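Local coordinates for protein NADPH-flavin oxidoreductase (Vibrio harveyi, PDB 1BKJ) that catalyses the NADPH-dependent reduction of FMN to FMNH2, supplying reduced flavin to luciferase in bioluminescence, and works as a homodimer, at residues L43-R57 with A73-H86. Sequence-based numbering, arbitrary orientation.
Sequences LQVVSIVRVTDSEKR and AAEFLVFCIDYQRH
Ile48 lies beside Phe79, the two side chains pointing the same way; its CG1 sits off-centre over the ring in a CH-pi contact, 30° from the normal, while CD1 comes within 3.7 Å of Phe79 CE2. Val46 CG1 meets the edge of the same ring. These residues, with Arg50 and Leu77, share one sheet face; Ser47, Val49, Val78 and Cys80 share the other. Paired backbone bonds at Ser47–Cys80 and Val49–Val78 fix the antiparallel register.

Where the 43-47 part enters the strand, Arg85 and His86 bind its backbone carbonyls. Arg85, bent at chi3 (-64°), turns its guanidinium so that NH2 donates to both Gln44 O (2.8 Å) and Val46 O (2.9 Å); both oxygens lie near its plane, yet the donor stands above each carbonyl plane. Its NE reaches Gln44 O through a water. His86 NE2 donates in its ring plane to Leu43 O at 2.7 Å, while Ser47 OG donates to the anti lone pair of Asp82 OD2, which also bonds Tyr181 of the second subunit.

At the other end, Arg50 and Glu75 form a side-on salt bridge, Arg50 NE to Glu75 OE1 at 2.7 Å and Arg50 NH2 to Glu75 OE2 at 3.1 Å. Thr52 CG2 lies over one face of the Arg50 guanidinium, and NH1 makes a further salt bridge to Glu178 of the second subunit. Arg57, from helix 54-63, joins the two segments: NE donates to Val51 O (2.8 Å), NH1 to Ala73 O (2.8 Å) and also to Val70 O. Phe76 CB lies over one face of its guanidinium, offset toward the rim.

Strand 75-82 pairs antiparallel on its other edge with strand 149-158, whereas residues 48-50 pair in parallel with a strand of the second subunit. The result is the central antiparallel sheet of the nitroreductase-family fold, extended across the dimer interface.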
# COMPACT_ATOMS: atom_id res chain seq x y z
N LEU A 43 -8.11 3.27 11.91
CA LEU A 43 -9.43 3.10 11.32
C LEU A 43 -9.74 1.66 10.94
O LEU A 43 -10.89 1.27 10.96
CB LEU A 43 -9.62 4.02 10.11
CG LEU A 43 -9.69 5.55 10.30
CD1 LEU A 43 -9.47 6.29 8.99
CD2 LEU A 43 -11.01 5.93 10.93
N GLN A 44 -8.69 0.88 10.66
CA GLN A 44 -8.78 -0.54 10.27
C GLN A 44 -9.81 -0.74 9.15
O GLN A 44 -10.87 -1.33 9.34
CB GLN A 44 -9.03 -1.41 11.51
CG GLN A 44 -7.86 -1.33 12.48
CD GLN A 44 -8.06 -2.15 13.72
OE1 GLN A 44 -7.95 -3.37 13.69
NE2 GLN A 44 -8.39 -1.49 14.82
N VAL A 45 -9.46 -0.20 7.98
CA VAL A 45 -10.33 -0.18 6.80
C VAL A 45 -10.18 -1.27 5.74
O VAL A 45 -10.70 -1.14 4.62
CB VAL A 45 -10.24 1.21 6.11
CG1 VAL A 45 -10.61 2.25 7.08
CG2 VAL A 45 -8.83 1.48 5.57
N VAL A 46 -9.43 -2.32 6.08
CA VAL A 46 -9.19 -3.42 5.15
C VAL A 46 -9.92 -4.70 5.55
O VAL A 46 -10.01 -5.04 6.74
CB VAL A 46 -7.66 -3.71 5.02
CG1 VAL A 46 -7.39 -4.73 3.90
CG2 VAL A 46 -6.88 -2.41 4.77
N SER A 47 -10.51 -5.35 4.55
CA SER A 47 -11.18 -6.63 4.73
C SER A 47 -10.55 -7.59 3.73
O SER A 47 -10.18 -7.19 2.61
CB SER A 47 -12.68 -6.55 4.49
OG SER A 47 -13.33 -6.22 5.70
N ILE A 48 -10.36 -8.83 4.17
CA ILE A 48 -9.79 -9.88 3.33
C ILE A 48 -10.85 -10.94 3.11
O ILE A 48 -11.55 -11.32 4.04
CB ILE A 48 -8.55 -10.56 4.00
CG1 ILE A 48 -7.46 -9.52 4.30
CG2 ILE A 48 -7.99 -11.71 3.10
CD1 ILE A 48 -6.27 -10.06 5.09
N VAL A 49 -11.04 -11.35 1.85
CA VAL A 49 -11.98 -12.42 1.55
C VAL A 49 -11.12 -13.61 1.12
O VAL A 49 -10.39 -13.53 0.13
CB VAL A 49 -13.03 -12.08 0.45
CG1 VAL A 49 -13.96 -13.25 0.24
CG2 VAL A 49 -13.85 -10.85 0.82
N ARG A 50 -11.12 -14.66 1.94
CA ARG A 50 -10.39 -15.90 1.66
C ARG A 50 -11.33 -16.77 0.80
O ARG A 50 -12.45 -17.09 1.22
CB ARG A 50 -10.04 -16.64 2.97
CG ARG A 50 -9.24 -17.91 2.75
CD ARG A 50 -9.22 -18.78 3.98
NE ARG A 50 -8.53 -20.04 3.72
CZ ARG A 50 -8.81 -21.19 4.32
NH1 ARG A 50 -9.77 -21.27 5.22
NH2 ARG A 50 -8.10 -22.27 4.02
N VAL A 51 -10.89 -17.11 -0.41
CA VAL A 51 -11.71 -17.90 -1.32
C VAL A 51 -11.28 -19.36 -1.38
O VAL A 51 -10.24 -19.70 -1.96
CB VAL A 51 -11.76 -17.24 -2.74
CG1 VAL A 51 -12.72 -17.98 -3.65
CG2 VAL A 51 -12.21 -15.79 -2.62
N THR A 52 -12.08 -20.23 -0.75
CA THR A 52 -11.79 -21.68 -0.73
C THR A 52 -12.69 -22.49 -1.66
O THR A 52 -12.32 -23.61 -2.06
CB THR A 52 -11.89 -22.29 0.69
OG1 THR A 52 -13.21 -22.11 1.23
CG2 THR A 52 -10.88 -21.67 1.61
N ASP A 53 -13.86 -21.94 -1.99
CA ASP A 53 -14.81 -22.60 -2.88
C ASP A 53 -14.20 -22.72 -4.28
O ASP A 53 -13.94 -21.70 -4.93
CB ASP A 53 -16.10 -21.79 -2.92
CG ASP A 53 -17.19 -22.46 -3.70
OD1 ASP A 53 -17.89 -23.32 -3.13
OD2 ASP A 53 -17.35 -22.13 -4.89
N SER A 54 -13.99 -23.96 -4.75
CA SER A 54 -13.35 -24.19 -6.06
C SER A 54 -14.08 -23.65 -7.28
O SER A 54 -13.45 -23.37 -8.30
CB SER A 54 -12.93 -25.66 -6.24
OG SER A 54 -14.05 -26.52 -6.25
N GLU A 55 -15.40 -23.45 -7.17
CA GLU A 55 -16.20 -22.89 -8.26
C GLU A 55 -16.03 -21.37 -8.30
O GLU A 55 -15.96 -20.80 -9.38
CB GLU A 55 -17.68 -23.27 -8.16
CG GLU A 55 -17.99 -24.76 -8.39
CD GLU A 55 -17.32 -25.34 -9.63
OE1 GLU A 55 -17.60 -24.85 -10.76
OE2 GLU A 55 -16.48 -26.26 -9.48
N LYS A 56 -15.92 -20.74 -7.13
CA LYS A 56 -15.70 -19.29 -7.06
C LYS A 56 -14.29 -18.96 -7.56
O LYS A 56 -14.11 -17.96 -8.25
CB LYS A 56 -15.91 -18.74 -5.65
CG LYS A 56 -17.37 -18.58 -5.30
CD LYS A 56 -17.57 -17.74 -4.06
CE LYS A 56 -19.05 -17.59 -3.76
NZ LYS A 56 -19.28 -16.45 -2.82
N ARG A 57 -13.34 -19.86 -7.28
CA ARG A 57 -11.93 -19.73 -7.72
C ARG A 57 -11.76 -19.81 -9.23
O ARG A 57 -10.88 -19.15 -9.79
CB ARG A 57 -11.06 -20.82 -7.10
CG ARG A 57 -10.70 -20.61 -5.68
CD ARG A 57 -9.40 -19.88 -5.54
NE ARG A 57 -8.78 -20.30 -4.28
CZ ARG A 57 -7.59 -20.89 -4.19
NH1 ARG A 57 -6.86 -21.13 -5.27
NH2 ARG A 57 -7.18 -21.31 -3.00
N ALA A 73 -3.36 -21.95 -7.04
CA ALA A 73 -2.74 -21.51 -5.78
C ALA A 73 -3.38 -22.22 -4.58
O ALA A 73 -4.58 -22.53 -4.62
CB ALA A 73 -2.90 -20.01 -5.61
N ALA A 74 -2.58 -22.49 -3.54
CA ALA A 74 -3.07 -23.14 -2.32
C ALA A 74 -4.06 -22.21 -1.60
O ALA A 74 -5.06 -22.67 -1.06
CB ALA A 74 -1.90 -23.51 -1.41
N GLU A 75 -3.78 -20.90 -1.62
CA GLU A 75 -4.64 -19.89 -1.00
C GLU A 75 -4.83 -18.66 -1.91
O GLU A 75 -3.89 -18.22 -2.57
CB GLU A 75 -4.07 -19.40 0.35
CG GLU A 75 -4.09 -20.40 1.52
CD GLU A 75 -5.49 -20.85 1.92
OE1 GLU A 75 -6.40 -20.00 2.03
OE2 GLU A 75 -5.67 -22.07 2.15
N PHE A 76 -6.06 -18.13 -1.97
CA PHE A 76 -6.33 -16.92 -2.73
C PHE A 76 -7.07 -15.95 -1.82
O PHE A 76 -8.20 -16.22 -1.40
CB PHE A 76 -7.12 -17.19 -4.02
CG PHE A 76 -7.23 -15.98 -4.93
CD1 PHE A 76 -6.09 -15.45 -5.57
CD2 PHE A 76 -8.48 -15.33 -5.12
CE1 PHE A 76 -6.16 -14.29 -6.38
CE2 PHE A 76 -8.57 -14.16 -5.94
CZ PHE A 76 -7.40 -13.65 -6.56
N LEU A 77 -6.41 -14.82 -1.54
CA LEU A 77 -6.93 -13.76 -0.67
C LEU A 77 -7.30 -12.52 -1.49
O LEU A 77 -6.52 -12.12 -2.36
CB LEU A 77 -5.86 -13.36 0.35
CG LEU A 77 -5.18 -14.42 1.22
CD1 LEU A 77 -4.14 -13.73 2.08
CD2 LEU A 77 -6.19 -15.18 2.07
N VAL A 78 -8.47 -11.94 -1.24
CA VAL A 78 -8.92 -10.74 -1.96
C VAL A 78 -8.97 -9.59 -0.96
O VAL A 78 -9.67 -9.66 0.05
CB VAL A 78 -10.31 -10.93 -2.62
CG1 VAL A 78 -10.65 -9.74 -3.52
CG2 VAL A 78 -10.37 -12.22 -3.45
N PHE A 79 -8.21 -8.53 -1.24
CA PHE A 79 -8.12 -7.35 -0.38
C PHE A 79 -9.11 -6.31 -0.81
O PHE A 79 -9.13 -5.89 -1.96
CB PHE A 79 -6.71 -6.79 -0.38
CG PHE A 79 -5.74 -7.64 0.36
CD1 PHE A 79 -5.23 -8.83 -0.21
CD2 PHE A 79 -5.36 -7.30 1.67
CE1 PHE A 79 -4.36 -9.68 0.52
CE2 PHE A 79 -4.50 -8.13 2.41
CZ PHE A 79 -4.00 -9.33 1.84
N CYS A 80 -9.91 -5.87 0.16
CA CYS A 80 -10.98 -4.92 -0.08
C CYS A 80 -10.99 -3.73 0.87
O CYS A 80 -10.65 -3.87 2.05
CB CYS A 80 -12.34 -5.62 0.10
SG CYS A 80 -12.61 -7.15 -0.81
N ILE A 81 -11.43 -2.58 0.34
CA ILE A 81 -11.63 -1.36 1.15
C ILE A 81 -12.95 -1.66 1.88
O ILE A 81 -13.88 -2.20 1.27
CB ILE A 81 -11.86 -0.07 0.27
CG1 ILE A 81 -10.62 0.25 -0.56
CG2 ILE A 81 -12.23 1.12 1.17
CD1 ILE A 81 -10.81 1.36 -1.57
N ASP A 82 -13.01 -1.35 3.17
CA ASP A 82 -14.22 -1.62 3.93
C ASP A 82 -14.58 -0.53 4.94
O ASP A 82 -13.95 -0.40 5.99
CB ASP A 82 -14.05 -2.96 4.67
CG ASP A 82 -15.35 -3.49 5.29
OD1 ASP A 82 -16.36 -2.76 5.38
OD2 ASP A 82 -15.36 -4.65 5.73
N TYR A 83 -15.61 0.25 4.60
CA TYR A 83 -16.14 1.26 5.51
C TYR A 83 -17.55 0.84 5.94
O TYR A 83 -18.27 1.61 6.58
CB TYR A 83 -16.14 2.65 4.89
CG TYR A 83 -14.77 3.27 4.80
CD1 TYR A 83 -14.21 3.96 5.91
CD2 TYR A 83 -14.00 3.16 3.63
CE1 TYR A 83 -12.92 4.51 5.84
CE2 TYR A 83 -12.69 3.70 3.55
CZ TYR A 83 -12.16 4.37 4.65
OH TYR A 83 -10.87 4.85 4.59
N GLN A 84 -17.93 -0.40 5.61
CA GLN A 84 -19.22 -0.93 6.02
C GLN A 84 -19.21 -1.28 7.51
O GLN A 84 -20.23 -1.17 8.17
CB GLN A 84 -19.66 -2.13 5.16
CG GLN A 84 -21.09 -2.67 5.47
CD GLN A 84 -22.18 -1.61 5.47
OE1 GLN A 84 -23.02 -1.58 6.37
NE2 GLN A 84 -22.16 -0.71 4.50
N ARG A 85 -18.04 -1.67 8.04
CA ARG A 85 -17.92 -1.96 9.47
C ARG A 85 -18.28 -0.71 10.27
O ARG A 85 -19.11 -0.76 11.18
CB ARG A 85 -16.50 -2.38 9.84
CG ARG A 85 -16.27 -3.87 9.80
CD ARG A 85 -14.98 -4.25 10.53
NE ARG A 85 -13.78 -3.71 9.91
CZ ARG A 85 -13.03 -4.34 9.00
NH1 ARG A 85 -13.34 -5.57 8.58
NH2 ARG A 85 -11.93 -3.75 8.55
N HIS A 86 -17.74 0.41 9.82
CA HIS A 86 -17.94 1.71 10.45
C HIS A 86 -19.37 2.21 10.32
O HIS A 86 -19.94 2.72 11.30
CB HIS A 86 -16.98 2.73 9.86
CG HIS A 86 -15.56 2.25 9.81
ND1 HIS A 86 -15.09 1.44 8.80
CD2 HIS A 86 -14.53 2.44 10.66
CE1 HIS A 86 -13.82 1.15 9.02
NE2 HIS A 86 -13.46 1.75 10.15
O HOH W 1 -13.03 -1.20 11.18
O HOH W 2 -8.04 -19.47 -0.24